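Local coordinates for ABC transporter, substrate binding protein (Aeropyrum pernix, PDB 3EAF), which probably captures a solute outside the cell and delivers it to a membrane-bound ABC transporter, as do other substrate-binding proteins of its family, at residues W233-R238 / G361-M366; S213-A218 / A226-N231; S157-I162 / Y202-N207; I258-G263 / R289-F294; A105-K110 / S125-S130. One frame throughout, in Å; residues are numbered along the deposited sequence.

Contact 1 of 5, residues W233-R238 / G361-M366; sequences WGFDER and GELQLM
E237 and L363 mark the closest passage of the two backbones, 7.5 Å from E237 CA to L363 CA, where an irregular loop runs by a strand without any hydrogen bond between them. L363 does nearly all the work from its side, spreading its two methyls over separate targets. CD2 of L363 meets the F235 ring obliquely, 3.5 Å from CZ of F235, and the two side chains slide past each other in opposite directions. F235 can extend that far because its CG is anti to the backbone N (chi1 -169°). The other methyl, L363 CD1, rests on main chain, 3.7 Å from D236 O and close to E237 CA. Behind this apolar patch the loop is braced internally: R238 grips the D236 carboxylate side-on, with R238 NH2 2.7 Å from D236 OD2 and R238 NE 3.1 Å from D236 OD1. D236 OD1 also accepts from R238 N at 2.9 Å, a capping bond, and R289 of helix 288-304 adds a second salt bridge to D236 OD2. A capping aspartate ahead of the turn into helix 239-243 thus sits in a loop that packs on the outermost strand of the seven-stranded sheet in a periplasmic-binding-protein fold.

Contact 2 of 5, residues S213-A218 / A226-N231; sequences SLLGRA and AFLLTN
The side-chain amide of N231 is gripped at both of its ends: OD1 accepts from Y154 OH and from the backbone N of W233, while ND2 donates to the carbonyls of C205 and N207. This fixes the residue where strand 227-230 runs out. Next to it the T230 hydroxyl turns to the following residue, T230 OG1 donating to N231 O at 2.9 Å with the donor tilted 27° from the carbonyl plane. Between the two segments themselves no polar bond is made; L228 carries the contact. With CG anti to its backbone N (chi1 174°), this leucine brings CD2 to the helix backbone, 3.7 Å from G216 CA and 3.8 Å from G216 N. G216 has no side chain, and the methyl therefore settles directly on the main chain, where L228 CA comes within 6.7 Å of G216 CA. The pair belongs to the beta-alpha-beta unit of strand 202-205, helix 209-222 and strand 227-230, with the helix lying over one face of the sheet, in its parallel part. A second, looser touch comes one residue earlier in the helix: L215 CD2 approaches L228 CD1 to 4.3 Å. The L215 side chain also packs on I191 and M195, so it lies between helices 209-222 and 185-196. The bonds from R217 N to S213 O and from A218 N to L214 O continue the regular helix past G216. L228 itself is held by backbone bonds to F252 of the adjoining strand 251-255 and to K250 just before it.

Contact 3 of 5, residues S157-I162 / Y202-N207; sequences SPIGAI and YVWCGN
W204 and I162 are brought together by two extended torsions: the indole of W204 stretches from its strand with CG anti to the backbone N (chi1 166°), and the longer branch of I162 runs out straight, CD1 anti to CA (chi2 166°). The methyl at the end of that branch lands over one face of the indole. I162 CD1 sits 3.8 Å from the centroid of the five-membered ring of W204, 13° off the normal, a well-formed CH-pi contact; its nearest ring atom is W204 NE1, 3.7 Å from I162 CD1. I159 bends its longer branch toward the same part of the ring, I159 CD1 lying 3.8 Å from W204 NE1 and approaching at a slant. Farther along the indole, P158 CG comes within 4.1 Å of W204 CZ2, again obliquely. P158, just before the helix, and I159 and I162 in its first turn share a single flat side chain, and the bond from I162 N to P158 O, 2.9 Å, closes the turn that carries them. No hydrogen bond crosses this buried contact, made by apolar side chains on the indole. Beyond the isoleucines lies strand 142-148, with Y148 against I159 and L146 against I162. A128 of helix 124-139 and L229 of strand 227-230 also touch W204, which therefore fills the layer between helices 159-165 and 124-139 and the mixed sheet, in whose parallel part strand 202-205 lies.

Contact 4 of 5, residues I258-G263 / R289-F294; sequences IYPMFG and RVVQGF
P260 and V291 reach toward each other, the proline ring of the loop meeting one methyl of the helix residue: P260 CG is 3.8 Å and P260 CD 3.9 Å from V291 CG2. That methyl stands beside the backbone N and anti to the carbonyl carbon, which leaves the other branch, V291 CG1, to approach I258 O at 4.3 Å. Between the two segments the contact is P260, V291 and the I258 carbonyl. Around it, the loop is folded into a short 3-10 turn in which F262 N reaches Y259 O and G263 N reaches P260 O, each at 3.0 Å, and this turn places P260 with its ring toward the helix. On the helix side, R289 NH1 donates to Q292 OE1 at 2.7 Å, meeting a lone pair in the carbonyl plane with an N-H...O angle of 151°; R289 NH1 also bonds V232 O. Farther out, I272 of helix 267-278 packs on V291, and L365 of strand 363-369 packs on I258. The contact buries I258 O, which finds no hydrogen-bond partner anywhere in the model, against a methyl group. With no hydrogen bond across it, the contact probably rests on apolar packing.

Contact 5 of 5, residues A105-K110 / S125-S130; sequences ASYSAK and STQACS
The ring of Y107 and the side-chain amide of Q127 cross at a slant, their planes 42° apart. One face of the tyrosine is occupied from its own segment: A105 O stands 3.2 Å above the plane of the Y107 ring, over its centre. The Y119 ring also meets that of Y107, their planes about 50° apart, and the phenol oxygen bonds to Q292 NE2 of helix 288-304. Past the rings, A109 CB lies 4.1 Å from S125 OG, and a water joins the same two residues, accepting from A109 N at 2.9 Å and bonding S125 OG at 3.1 Å. S125 OG has a further partner in T381 OG1. Two consecutive ST turns shape the loop: S106 OG takes S108 N at 3.3 Å, and S108 OG takes K110 N at 3.1 Å. In the helix, S130 N and S130 OG reach T126 O from opposite faces of its plane. Y107 is about 8 Å, side chain to side chain, from magnesium-binding Y341. The arrangement suits the junction of a two-lobed binding protein, where a loop leaving one sheet meets a helix that covers the other.

How the contacts relate
From the N terminus, contact 5 closes the first and short loop, joining the loop after strand 101-104 of the six-stranded sheet to helix 124-139 of the other lobe. Contact 3 follows, returning strand 202-205 to helix 159-165, and contact 2 then closes the tight unit of helix 209-222 and strand 227-230, the neighbour of strand 202-205. Contact 1 opens directly afterwards and spans over a hundred residues to the edge strand 363-369; contact 4 is nested inside it. None cross. Contacts 1, 2 and 3 share the seven-stranded sheet, contact 5 touches contact 3 through helix 124-139, and helix 288-304 brings contact 4 against contacts 1 and 5.

Contact 1 of 5, residues W233-R238 / G361-M366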
# COMPACT_ATOMS: atom_id res chain seq x y z
N TRP A 233 -2.45 -5.35 0.74
CA TRP A 233 -1.35 -6.27 0.43
C TRP A 233 -1.73 -7.75 0.58
O TRP A 233 -0.90 -8.63 0.35
CB TRP A 233 -0.10 -5.95 1.26
CG TRP A 233 0.42 -4.54 1.08
CD1 TRP A 233 0.32 -3.51 1.97
CD2 TRP A 233 1.11 -4.01 -0.06
NE1 TRP A 233 0.91 -2.38 1.46
CE2 TRP A 233 1.41 -2.66 0.22
CE3 TRP A 233 1.53 -4.55 -1.29
CZ2 TRP A 233 2.08 -1.83 -0.69
CZ3 TRP A 233 2.21 -3.73 -2.18
CH2 TRP A 233 2.48 -2.39 -1.88
N GLY A 234 -2.99 -8.02 0.95
CA GLY A 234 -3.43 -9.39 1.26
C GLY A 234 -4.29 -10.05 0.20
O GLY A 234 -4.69 -11.21 0.35
N PHE A 235 -4.54 -9.31 -0.89
CA PHE A 235 -5.50 -9.70 -1.91
C PHE A 235 -5.11 -9.06 -3.23
O PHE A 235 -4.81 -7.86 -3.28
CB PHE A 235 -6.89 -9.21 -1.50
CG PHE A 235 -8.03 -9.77 -2.33
CD1 PHE A 235 -8.71 -10.90 -1.90
CD2 PHE A 235 -8.45 -9.13 -3.50
CE1 PHE A 235 -9.78 -11.42 -2.65
CE2 PHE A 235 -9.51 -9.64 -4.25
CZ PHE A 235 -10.18 -10.78 -3.82
N ASP A 236 -5.07 -9.87 -4.29
CA ASP A 236 -4.88 -9.36 -5.66
C ASP A 236 -5.34 -10.41 -6.68
O ASP A 236 -6.10 -11.32 -6.33
CB ASP A 236 -3.43 -8.87 -5.92
CG ASP A 236 -2.36 -9.96 -5.77
OD1 ASP A 236 -2.52 -11.06 -6.34
OD2 ASP A 236 -1.34 -9.71 -5.07
N GLU A 237 -4.88 -10.27 -7.92
CA GLU A 237 -5.29 -11.12 -9.05
C GLU A 237 -5.05 -12.62 -8.82
O GLU A 237 -5.72 -13.45 -9.44
CB GLU A 237 -4.59 -10.67 -10.35
CG GLU A 237 -4.97 -9.26 -10.83
CD GLU A 237 -4.09 -8.17 -10.24
OE1 GLU A 237 -3.33 -8.44 -9.27
OE2 GLU A 237 -4.14 -7.03 -10.74
N ARG A 238 -4.10 -12.95 -7.94
CA ARG A 238 -3.75 -14.34 -7.63
C ARG A 238 -4.69 -15.00 -6.62
O ARG A 238 -4.70 -16.22 -6.47
CB ARG A 238 -2.32 -14.42 -7.09
CG ARG A 238 -1.23 -14.11 -8.11
CD ARG A 238 0.11 -13.88 -7.44
NE ARG A 238 0.08 -12.67 -6.61
CZ ARG A 238 1.11 -12.20 -5.89
NH1 ARG A 238 2.27 -12.85 -5.88
NH2 ARG A 238 0.97 -11.09 -5.18
N GLY A 361 -15.57 -17.45 -9.10
CA GLY A 361 -14.12 -17.47 -8.92
C GLY A 361 -13.40 -16.33 -9.61
O GLY A 361 -12.17 -16.28 -9.60
N GLU A 362 -14.15 -15.43 -10.23
CA GLU A 362 -13.56 -14.31 -10.94
C GLU A 362 -13.68 -13.07 -10.07
O GLU A 362 -14.64 -12.94 -9.30
CB GLU A 362 -14.21 -14.14 -12.32
CG GLU A 362 -13.92 -15.34 -13.25
CD GLU A 362 -14.64 -15.29 -14.59
OE1 GLU A 362 -15.03 -14.19 -15.05
OE2 GLU A 362 -14.80 -16.38 -15.21
N LEU A 363 -12.71 -12.17 -10.16
CA LEU A 363 -12.74 -10.95 -9.36
C LEU A 363 -13.74 -9.94 -9.91
O LEU A 363 -13.85 -9.74 -11.12
CB LEU A 363 -11.34 -10.32 -9.25
CG LEU A 363 -10.25 -11.13 -8.55
CD1 LEU A 363 -8.99 -10.29 -8.39
CD2 LEU A 363 -10.71 -11.65 -7.19
N GLN A 364 -14.47 -9.31 -8.99
CA GLN A 364 -15.53 -8.38 -9.34
C GLN A 364 -15.35 -7.08 -8.58
O GLN A 364 -15.12 -7.10 -7.38
CB GLN A 364 -16.89 -9.00 -9.04
CG GLN A 364 -17.11 -10.34 -9.76
CD GLN A 364 -18.30 -11.14 -9.25
OE1 GLN A 364 -18.95 -10.77 -8.27
NE2 GLN A 364 -18.57 -12.26 -9.92
N LEU A 365 -15.45 -5.96 -9.28
CA LEU A 365 -15.32 -4.66 -8.64
C LEU A 365 -16.64 -4.27 -7.98
O LEU A 365 -17.68 -4.20 -8.64
CB LEU A 365 -14.87 -3.60 -9.65
CG LEU A 365 -14.61 -2.17 -9.15
CD1 LEU A 365 -13.45 -2.12 -8.15
CD2 LEU A 365 -14.35 -1.23 -10.32
N MSE A 366 -16.60 -4.01 -6.67
CA MSE A 366 -17.77 -3.54 -5.92
C MSE A 366 -18.03 -2.04 -6.07
O MSE A 366 -19.19 -1.61 -6.03
CB MSE A 366 -17.66 -3.88 -4.42
CG MSE A 366 -17.59 -5.37 -4.10
SE MSE A 366 -19.16 -6.39 -4.66
CE MSE A 366 -18.65 -6.87 -6.48

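Contact 2 of 5, residues S213-A218 / A226-N231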
# COMPACT_ATOMS: atom_id res chain seq x y z
N SER A 213 -4.31 -15.69 2.08
CA SER A 213 -4.88 -16.73 1.22
C SER A 213 -4.93 -18.10 1.91
O SER A 213 -5.93 -18.81 1.80
CB SER A 213 -4.10 -16.81 -0.09
OG SER A 213 -4.15 -15.56 -0.75
N LEU A 214 -3.86 -18.46 2.61
CA LEU A 214 -3.84 -19.68 3.41
C LEU A 214 -4.99 -19.71 4.43
O LEU A 214 -5.61 -20.75 4.64
CB LEU A 214 -2.50 -19.84 4.13
CG LEU A 214 -1.28 -20.32 3.32
CD1 LEU A 214 -0.06 -20.29 4.21
CD2 LEU A 214 -1.49 -21.71 2.76
N LEU A 215 -5.25 -18.56 5.05
CA LEU A 215 -6.32 -18.41 6.03
C LEU A 215 -7.70 -18.55 5.39
O LEU A 215 -8.54 -19.27 5.90
CB LEU A 215 -6.21 -17.05 6.75
CG LEU A 215 -7.24 -16.77 7.86
CD1 LEU A 215 -6.99 -17.64 9.08
CD2 LEU A 215 -7.22 -15.28 8.25
N GLY A 216 -7.92 -17.84 4.28
CA GLY A 216 -9.17 -17.98 3.53
C GLY A 216 -9.44 -19.41 3.12
O GLY A 216 -10.56 -19.91 3.24
N ARG A 217 -8.39 -20.09 2.63
CA ARG A 217 -8.49 -21.49 2.23
C ARG A 217 -8.81 -22.39 3.44
O ARG A 217 -9.65 -23.28 3.35
CB ARG A 217 -7.21 -21.96 1.53
CG ARG A 217 -7.26 -23.39 1.00
CD ARG A 217 -5.98 -23.79 0.25
NE ARG A 217 -5.92 -23.28 -1.12
CZ ARG A 217 -6.51 -23.85 -2.17
NH1 ARG A 217 -7.23 -24.95 -2.03
NH2 ARG A 217 -6.39 -23.30 -3.37
N ALA A 218 -8.12 -22.14 4.55
CA ALA A 218 -8.33 -22.88 5.80
C ALA A 218 -9.74 -22.69 6.38
O ALA A 218 -10.38 -23.65 6.81
CB ALA A 218 -7.28 -22.51 6.82
N ALA A 226 -17.45 -17.50 7.39
CA ALA A 226 -17.45 -16.06 7.56
C ALA A 226 -16.88 -15.42 6.30
O ALA A 226 -16.18 -16.07 5.52
CB ALA A 226 -16.61 -15.69 8.76
N PHE A 227 -17.19 -14.14 6.10
CA PHE A 227 -16.54 -13.35 5.07
C PHE A 227 -15.13 -12.95 5.53
O PHE A 227 -14.93 -12.62 6.69
CB PHE A 227 -17.33 -12.07 4.78
CG PHE A 227 -18.64 -12.31 4.06
CD1 PHE A 227 -18.67 -12.98 2.85
CD2 PHE A 227 -19.83 -11.82 4.59
CE1 PHE A 227 -19.87 -13.18 2.18
CE2 PHE A 227 -21.04 -12.02 3.92
CZ PHE A 227 -21.05 -12.71 2.71
N LEU A 228 -14.17 -13.00 4.61
CA LEU A 228 -12.82 -12.50 4.86
C LEU A 228 -12.60 -11.16 4.15
O LEU A 228 -12.86 -11.03 2.96
CB LEU A 228 -11.77 -13.53 4.42
CG LEU A 228 -10.27 -13.16 4.45
CD1 LEU A 228 -9.78 -12.76 5.84
CD2 LEU A 228 -9.45 -14.33 3.93
N LEU A 229 -12.13 -10.17 4.91
CA LEU A 229 -11.70 -8.91 4.33
C LEU A 229 -10.21 -8.74 4.58
O LEU A 229 -9.75 -8.88 5.72
CB LEU A 229 -12.47 -7.73 4.94
CG LEU A 229 -12.06 -6.30 4.50
CD1 LEU A 229 -12.52 -5.95 3.07
CD2 LEU A 229 -12.58 -5.26 5.49
N THR A 230 -9.45 -8.42 3.54
CA THR A 230 -8.01 -8.22 3.70
C THR A 230 -7.61 -6.79 3.41
O THR A 230 -8.23 -6.10 2.60
CB THR A 230 -7.14 -9.15 2.81
OG1 THR A 230 -7.08 -8.63 1.47
CG2 THR A 230 -7.66 -10.58 2.79
N ASN A 231 -6.53 -6.38 4.05
CA ASN A 231 -5.83 -5.17 3.67
C ASN A 231 -5.33 -5.27 2.24
O ASN A 231 -5.32 -6.36 1.66
CB ASN A 231 -4.68 -4.90 4.63
CG ASN A 231 -3.52 -5.85 4.44
OD1 ASN A 231 -2.50 -5.45 3.90
ND2 ASN A 231 -3.66 -7.10 4.90

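Contact 3 of 5, residues S157-I162 / Y202-N207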
# COMPACT_ATOMS: atom_id res chain seq x y z
N SER A 157 -0.63 -2.36 12.40
CA SER A 157 -0.78 -0.90 12.22
C SER A 157 -2.20 -0.34 12.42
O SER A 157 -2.36 0.62 13.18
CB SER A 157 -0.18 -0.43 10.88
OG SER A 157 -0.23 0.98 10.77
N PRO A 158 -3.22 -0.90 11.73
CA PRO A 158 -4.57 -0.34 11.89
C PRO A 158 -5.40 -0.98 13.01
O PRO A 158 -6.55 -0.56 13.24
CB PRO A 158 -5.21 -0.67 10.54
CG PRO A 158 -4.63 -2.00 10.19
CD PRO A 158 -3.22 -2.02 10.77
N ILE A 159 -4.85 -1.97 13.71
CA ILE A 159 -5.61 -2.76 14.69
C ILE A 159 -6.26 -1.90 15.79
O ILE A 159 -7.46 -2.00 16.04
CB ILE A 159 -4.79 -3.94 15.28
CG1 ILE A 159 -4.43 -4.96 14.19
CG2 ILE A 159 -5.53 -4.63 16.44
CD1 ILE A 159 -5.63 -5.64 13.49
N GLY A 160 -5.47 -1.02 16.40
CA GLY A 160 -6.02 -0.10 17.41
C GLY A 160 -7.18 0.75 16.92
O GLY A 160 -8.19 0.91 17.62
N ALA A 161 -7.04 1.31 15.71
CA ALA A 161 -8.08 2.14 15.11
C ALA A 161 -9.33 1.34 14.75
O ALA A 161 -10.45 1.83 14.88
CB ALA A 161 -7.54 2.89 13.88
N ILE A 162 -9.13 0.10 14.30
CA ILE A 162 -10.24 -0.81 14.05
C ILE A 162 -11.04 -1.06 15.33
O ILE A 162 -12.27 -0.99 15.31
CB ILE A 162 -9.78 -2.16 13.45
CG1 ILE A 162 -9.31 -1.98 12.00
CG2 ILE A 162 -10.91 -3.18 13.49
CD1 ILE A 162 -8.54 -3.18 11.46
N TYR A 202 -17.53 -11.90 10.28
CA TYR A 202 -16.51 -11.25 9.47
C TYR A 202 -15.11 -11.46 10.07
O TYR A 202 -14.93 -11.42 11.29
CB TYR A 202 -16.79 -9.75 9.35
CG TYR A 202 -18.23 -9.38 9.03
CD1 TYR A 202 -18.83 -9.74 7.82
CD2 TYR A 202 -18.99 -8.65 9.94
CE1 TYR A 202 -20.16 -9.39 7.53
CE2 TYR A 202 -20.31 -8.30 9.67
CZ TYR A 202 -20.89 -8.67 8.47
OH TYR A 202 -22.20 -8.31 8.21
N VAL A 203 -14.14 -11.68 9.19
CA VAL A 203 -12.73 -11.80 9.60
C VAL A 203 -11.90 -10.75 8.87
O VAL A 203 -11.97 -10.63 7.65
CB VAL A 203 -12.16 -13.21 9.29
CG1 VAL A 203 -10.65 -13.27 9.56
CG2 VAL A 203 -12.87 -14.28 10.12
N TRP A 204 -11.13 -9.97 9.64
CA TRP A 204 -10.10 -9.09 9.09
C TRP A 204 -8.73 -9.78 9.10
O TRP A 204 -8.38 -10.44 10.08
CB TRP A 204 -10.04 -7.78 9.89
CG TRP A 204 -8.81 -6.94 9.63
CD1 TRP A 204 -7.68 -6.86 10.41
CD2 TRP A 204 -8.58 -6.07 8.52
NE1 TRP A 204 -6.77 -6.00 9.85
CE2 TRP A 204 -7.31 -5.49 8.69
CE3 TRP A 204 -9.34 -5.73 7.39
CZ2 TRP A 204 -6.77 -4.58 7.77
CZ3 TRP A 204 -8.81 -4.82 6.48
CH2 TRP A 204 -7.53 -4.26 6.68
N CYS A 205 -7.97 -9.66 8.02
CA CYS A 205 -6.58 -10.11 8.03
C CYS A 205 -5.61 -9.00 7.65
O CYS A 205 -5.76 -8.36 6.61
CB CYS A 205 -6.38 -11.34 7.14
SG CYS A 205 -4.73 -12.08 7.33
N GLY A 206 -4.60 -8.78 8.50
CA GLY A 206 -3.66 -7.68 8.32
C GLY A 206 -2.31 -8.01 7.69
O GLY A 206 -1.44 -7.15 7.64
N ASN A 207 -2.16 -9.23 7.18
CA ASN A 207 -0.90 -9.70 6.60
C ASN A 207 -0.89 -9.65 5.06
O ASN A 207 -1.88 -9.24 4.45
CB ASN A 207 -0.60 -11.14 7.06
CG ASN A 207 -0.43 -11.28 8.56
OD1 ASN A 207 -0.39 -10.29 9.30
ND2 ASN A 207 -0.32 -12.52 9.03

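Contact 4 of 5, residues I258-G263 / R289-F294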
# COMPACT_ATOMS: atom_id res chain seq x y z
N ILE A 258 -7.04 1.20 -8.84
CA ILE A 258 -7.75 0.35 -9.78
C ILE A 258 -6.83 -0.76 -10.30
O ILE A 258 -5.64 -0.52 -10.55
CB ILE A 258 -8.37 1.19 -10.95
CG1 ILE A 258 -9.52 0.44 -11.64
CG2 ILE A 258 -7.30 1.63 -11.97
CD1 ILE A 258 -10.73 0.15 -10.75
N TYR A 259 -7.35 -1.98 -10.40
CA TYR A 259 -6.59 -3.10 -10.97
C TYR A 259 -6.52 -2.89 -12.48
O TYR A 259 -7.47 -2.36 -13.06
CB TYR A 259 -7.29 -4.44 -10.74
CG TYR A 259 -7.28 -5.01 -9.33
CD1 TYR A 259 -7.12 -4.20 -8.21
CD2 TYR A 259 -7.49 -6.37 -9.14
CE1 TYR A 259 -7.14 -4.74 -6.92
CE2 TYR A 259 -7.51 -6.92 -7.87
CZ TYR A 259 -7.34 -6.10 -6.77
OH TYR A 259 -7.37 -6.67 -5.52
N PRO A 260 -5.41 -3.32 -13.12
CA PRO A 260 -5.37 -3.26 -14.59
C PRO A 260 -6.60 -3.90 -15.28
O PRO A 260 -7.09 -3.35 -16.25
CB PRO A 260 -4.08 -4.02 -14.94
CG PRO A 260 -3.20 -3.81 -13.75
CD PRO A 260 -4.15 -3.84 -12.56
N MSE A 261 -7.08 -5.04 -14.77
CA MSE A 261 -8.25 -5.73 -15.33
C MSE A 261 -9.57 -4.95 -15.30
O MSE A 261 -10.51 -5.26 -16.04
CB MSE A 261 -8.45 -7.10 -14.67
CG MSE A 261 -8.68 -7.04 -13.16
SE MSE A 261 -9.15 -8.75 -12.36
CE MSE A 261 -7.75 -9.91 -13.06
N PHE A 262 -9.66 -3.95 -14.42
CA PHE A 262 -10.84 -3.06 -14.38
C PHE A 262 -10.52 -1.68 -14.98
O PHE A 262 -11.33 -0.75 -14.89
CB PHE A 262 -11.36 -2.89 -12.94
CG PHE A 262 -11.65 -4.18 -12.21
CD1 PHE A 262 -12.46 -5.16 -12.78
CD2 PHE A 262 -11.10 -4.41 -10.96
CE1 PHE A 262 -12.72 -6.35 -12.11
CE2 PHE A 262 -11.36 -5.61 -10.27
CZ PHE A 262 -12.17 -6.58 -10.85
N GLY A 263 -9.35 -1.55 -15.58
CA GLY A 263 -8.85 -0.24 -15.98
C GLY A 263 -8.45 -0.11 -17.44
O GLY A 263 -7.64 0.75 -17.77
N ARG A 289 0.20 -5.02 -8.03
CA ARG A 289 1.48 -4.77 -7.35
C ARG A 289 2.38 -3.88 -8.20
O ARG A 289 3.03 -2.96 -7.69
CB ARG A 289 2.19 -6.08 -6.99
CG ARG A 289 1.34 -7.07 -6.17
CD ARG A 289 0.55 -6.36 -5.07
NE ARG A 289 -0.39 -7.26 -4.39
CZ ARG A 289 -1.27 -6.88 -3.48
NH1 ARG A 289 -1.36 -5.60 -3.14
NH2 ARG A 289 -2.06 -7.78 -2.92
N VAL A 290 2.40 -4.16 -9.50
CA VAL A 290 3.08 -3.33 -10.48
C VAL A 290 2.53 -1.89 -10.46
O VAL A 290 3.31 -0.93 -10.46
CB VAL A 290 3.00 -3.95 -11.91
CG1 VAL A 290 3.67 -3.04 -12.95
CG2 VAL A 290 3.64 -5.34 -11.92
N VAL A 291 1.21 -1.75 -10.41
CA VAL A 291 0.60 -0.43 -10.28
C VAL A 291 1.10 0.30 -9.02
O VAL A 291 1.45 1.47 -9.08
CB VAL A 291 -0.95 -0.51 -10.28
CG1 VAL A 291 -1.57 0.87 -10.07
CG2 VAL A 291 -1.47 -1.15 -11.57
N GLN A 292 1.15 -0.41 -7.90
CA GLN A 292 1.53 0.19 -6.62
C GLN A 292 2.94 0.76 -6.64
O GLN A 292 3.19 1.83 -6.06
CB GLN A 292 1.35 -0.81 -5.47
CG GLN A 292 -0.12 -1.14 -5.21
CD GLN A 292 -0.34 -2.08 -4.06
OE1 GLN A 292 -0.47 -3.28 -4.25
NE2 GLN A 292 -0.41 -1.54 -2.85
N GLY A 293 3.84 0.05 -7.31
CA GLY A 293 5.21 0.53 -7.52
C GLY A 293 5.28 1.71 -8.47
O GLY A 293 5.94 2.70 -8.20
N PHE A 294 4.58 1.58 -9.60
CA PHE A 294 4.55 2.61 -10.63
C PHE A 294 4.06 3.95 -10.09
O PHE A 294 4.67 4.99 -10.34
CB PHE A 294 3.68 2.15 -11.81
CG PHE A 294 3.92 2.90 -13.09
CD1 PHE A 294 4.81 2.41 -14.04
CD2 PHE A 294 3.24 4.09 -13.36
CE1 PHE A 294 5.03 3.11 -15.25
CE2 PHE A 294 3.45 4.78 -14.55
CZ PHE A 294 4.35 4.30 -15.49

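Contact 5 of 5, residues A105-K110 / S125-S130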
# COMPACT_ATOMS: atom_id res chain seq x y z
N ALA A 105 5.70 2.15 0.13
CA ALA A 105 4.68 1.13 0.04
C ALA A 105 3.91 1.00 1.36
O ALA A 105 2.73 0.66 1.35
CB ALA A 105 5.29 -0.18 -0.34
N SER A 106 4.58 1.25 2.48
CA SER A 106 3.88 1.33 3.76
C SER A 106 2.90 2.49 3.75
O SER A 106 3.28 3.61 3.41
CB SER A 106 4.85 1.53 4.92
OG SER A 106 4.11 1.81 6.11
N TYR A 107 1.64 2.21 4.09
CA TYR A 107 0.64 3.26 4.23
C TYR A 107 0.27 3.49 5.70
O TYR A 107 -0.87 3.81 6.02
CB TYR A 107 -0.60 2.96 3.37
CG TYR A 107 -0.30 2.52 1.95
CD1 TYR A 107 0.54 3.27 1.11
CD2 TYR A 107 -0.87 1.36 1.43
CE1 TYR A 107 0.80 2.86 -0.20
CE2 TYR A 107 -0.62 0.94 0.13
CZ TYR A 107 0.22 1.69 -0.68
OH TYR A 107 0.46 1.26 -1.96
N SER A 108 1.25 3.35 6.60
CA SER A 108 1.02 3.57 8.04
C SER A 108 0.54 4.97 8.39
O SER A 108 1.13 5.97 7.96
CB SER A 108 2.30 3.29 8.84
OG SER A 108 2.14 3.70 10.20
N ALA A 109 -0.50 5.04 9.23
CA ALA A 109 -1.04 6.31 9.71
C ALA A 109 -0.03 7.11 10.53
O ALA A 109 -0.09 8.34 10.58
CB ALA A 109 -2.33 6.09 10.50
N LYS A 110 0.90 6.40 11.17
CA LYS A 110 1.97 7.02 11.96
C LYS A 110 2.90 7.94 11.14
O LYS A 110 3.54 8.83 11.69
CB LYS A 110 2.76 5.95 12.73
CG LYS A 110 1.90 5.18 13.73
CD LYS A 110 2.71 4.26 14.63
CE LYS A 110 1.82 3.69 15.74
NZ LYS A 110 2.56 2.67 16.56
N SER A 125 -5.34 2.53 8.39
CA SER A 125 -6.48 2.53 9.31
C SER A 125 -7.76 3.01 8.61
O SER A 125 -8.80 2.35 8.69
CB SER A 125 -6.16 3.37 10.55
OG SER A 125 -4.93 2.96 11.13
N THR A 126 -7.67 4.15 7.92
CA THR A 126 -8.75 4.68 7.08
C THR A 126 -9.17 3.68 6.01
O THR A 126 -10.36 3.51 5.76
CB THR A 126 -8.33 5.99 6.39
OG1 THR A 126 -7.89 6.93 7.38
CG2 THR A 126 -9.48 6.58 5.59
N GLN A 127 -8.19 3.02 5.39
CA GLN A 127 -8.46 1.93 4.45
C GLN A 127 -9.25 0.80 5.12
O GLN A 127 -10.29 0.37 4.60
CB GLN A 127 -7.14 1.37 3.86
CG GLN A 127 -6.48 2.29 2.83
CD GLN A 127 -5.32 1.64 2.09
OE1 GLN A 127 -4.22 2.21 1.98
NE2 GLN A 127 -5.55 0.45 1.57
N ALA A 128 -8.76 0.34 6.27
CA ALA A 128 -9.40 -0.76 7.01
C ALA A 128 -10.83 -0.41 7.41
O ALA A 128 -11.75 -1.21 7.21
CB ALA A 128 -8.59 -1.11 8.25
N CYS A 129 -11.02 0.79 7.94
CA CYS A 129 -12.34 1.21 8.41
C CYS A 129 -13.31 1.42 7.25
O CYS A 129 -14.50 1.17 7.38
CB CYS A 129 -12.23 2.44 9.30
SG CYS A 129 -11.35 2.11 10.86
N SER A 130 -12.78 1.86 6.10
CA SER A 130 -13.56 1.96 4.87
C SER A 130 -14.06 0.61 4.39
O SER A 130 -15.23 0.47 4.01
CB SER A 130 -12.74 2.63 3.76
OG SER A 130 -12.48 3.99 4.08
O HOH W 1 -2.10 2.74 10.01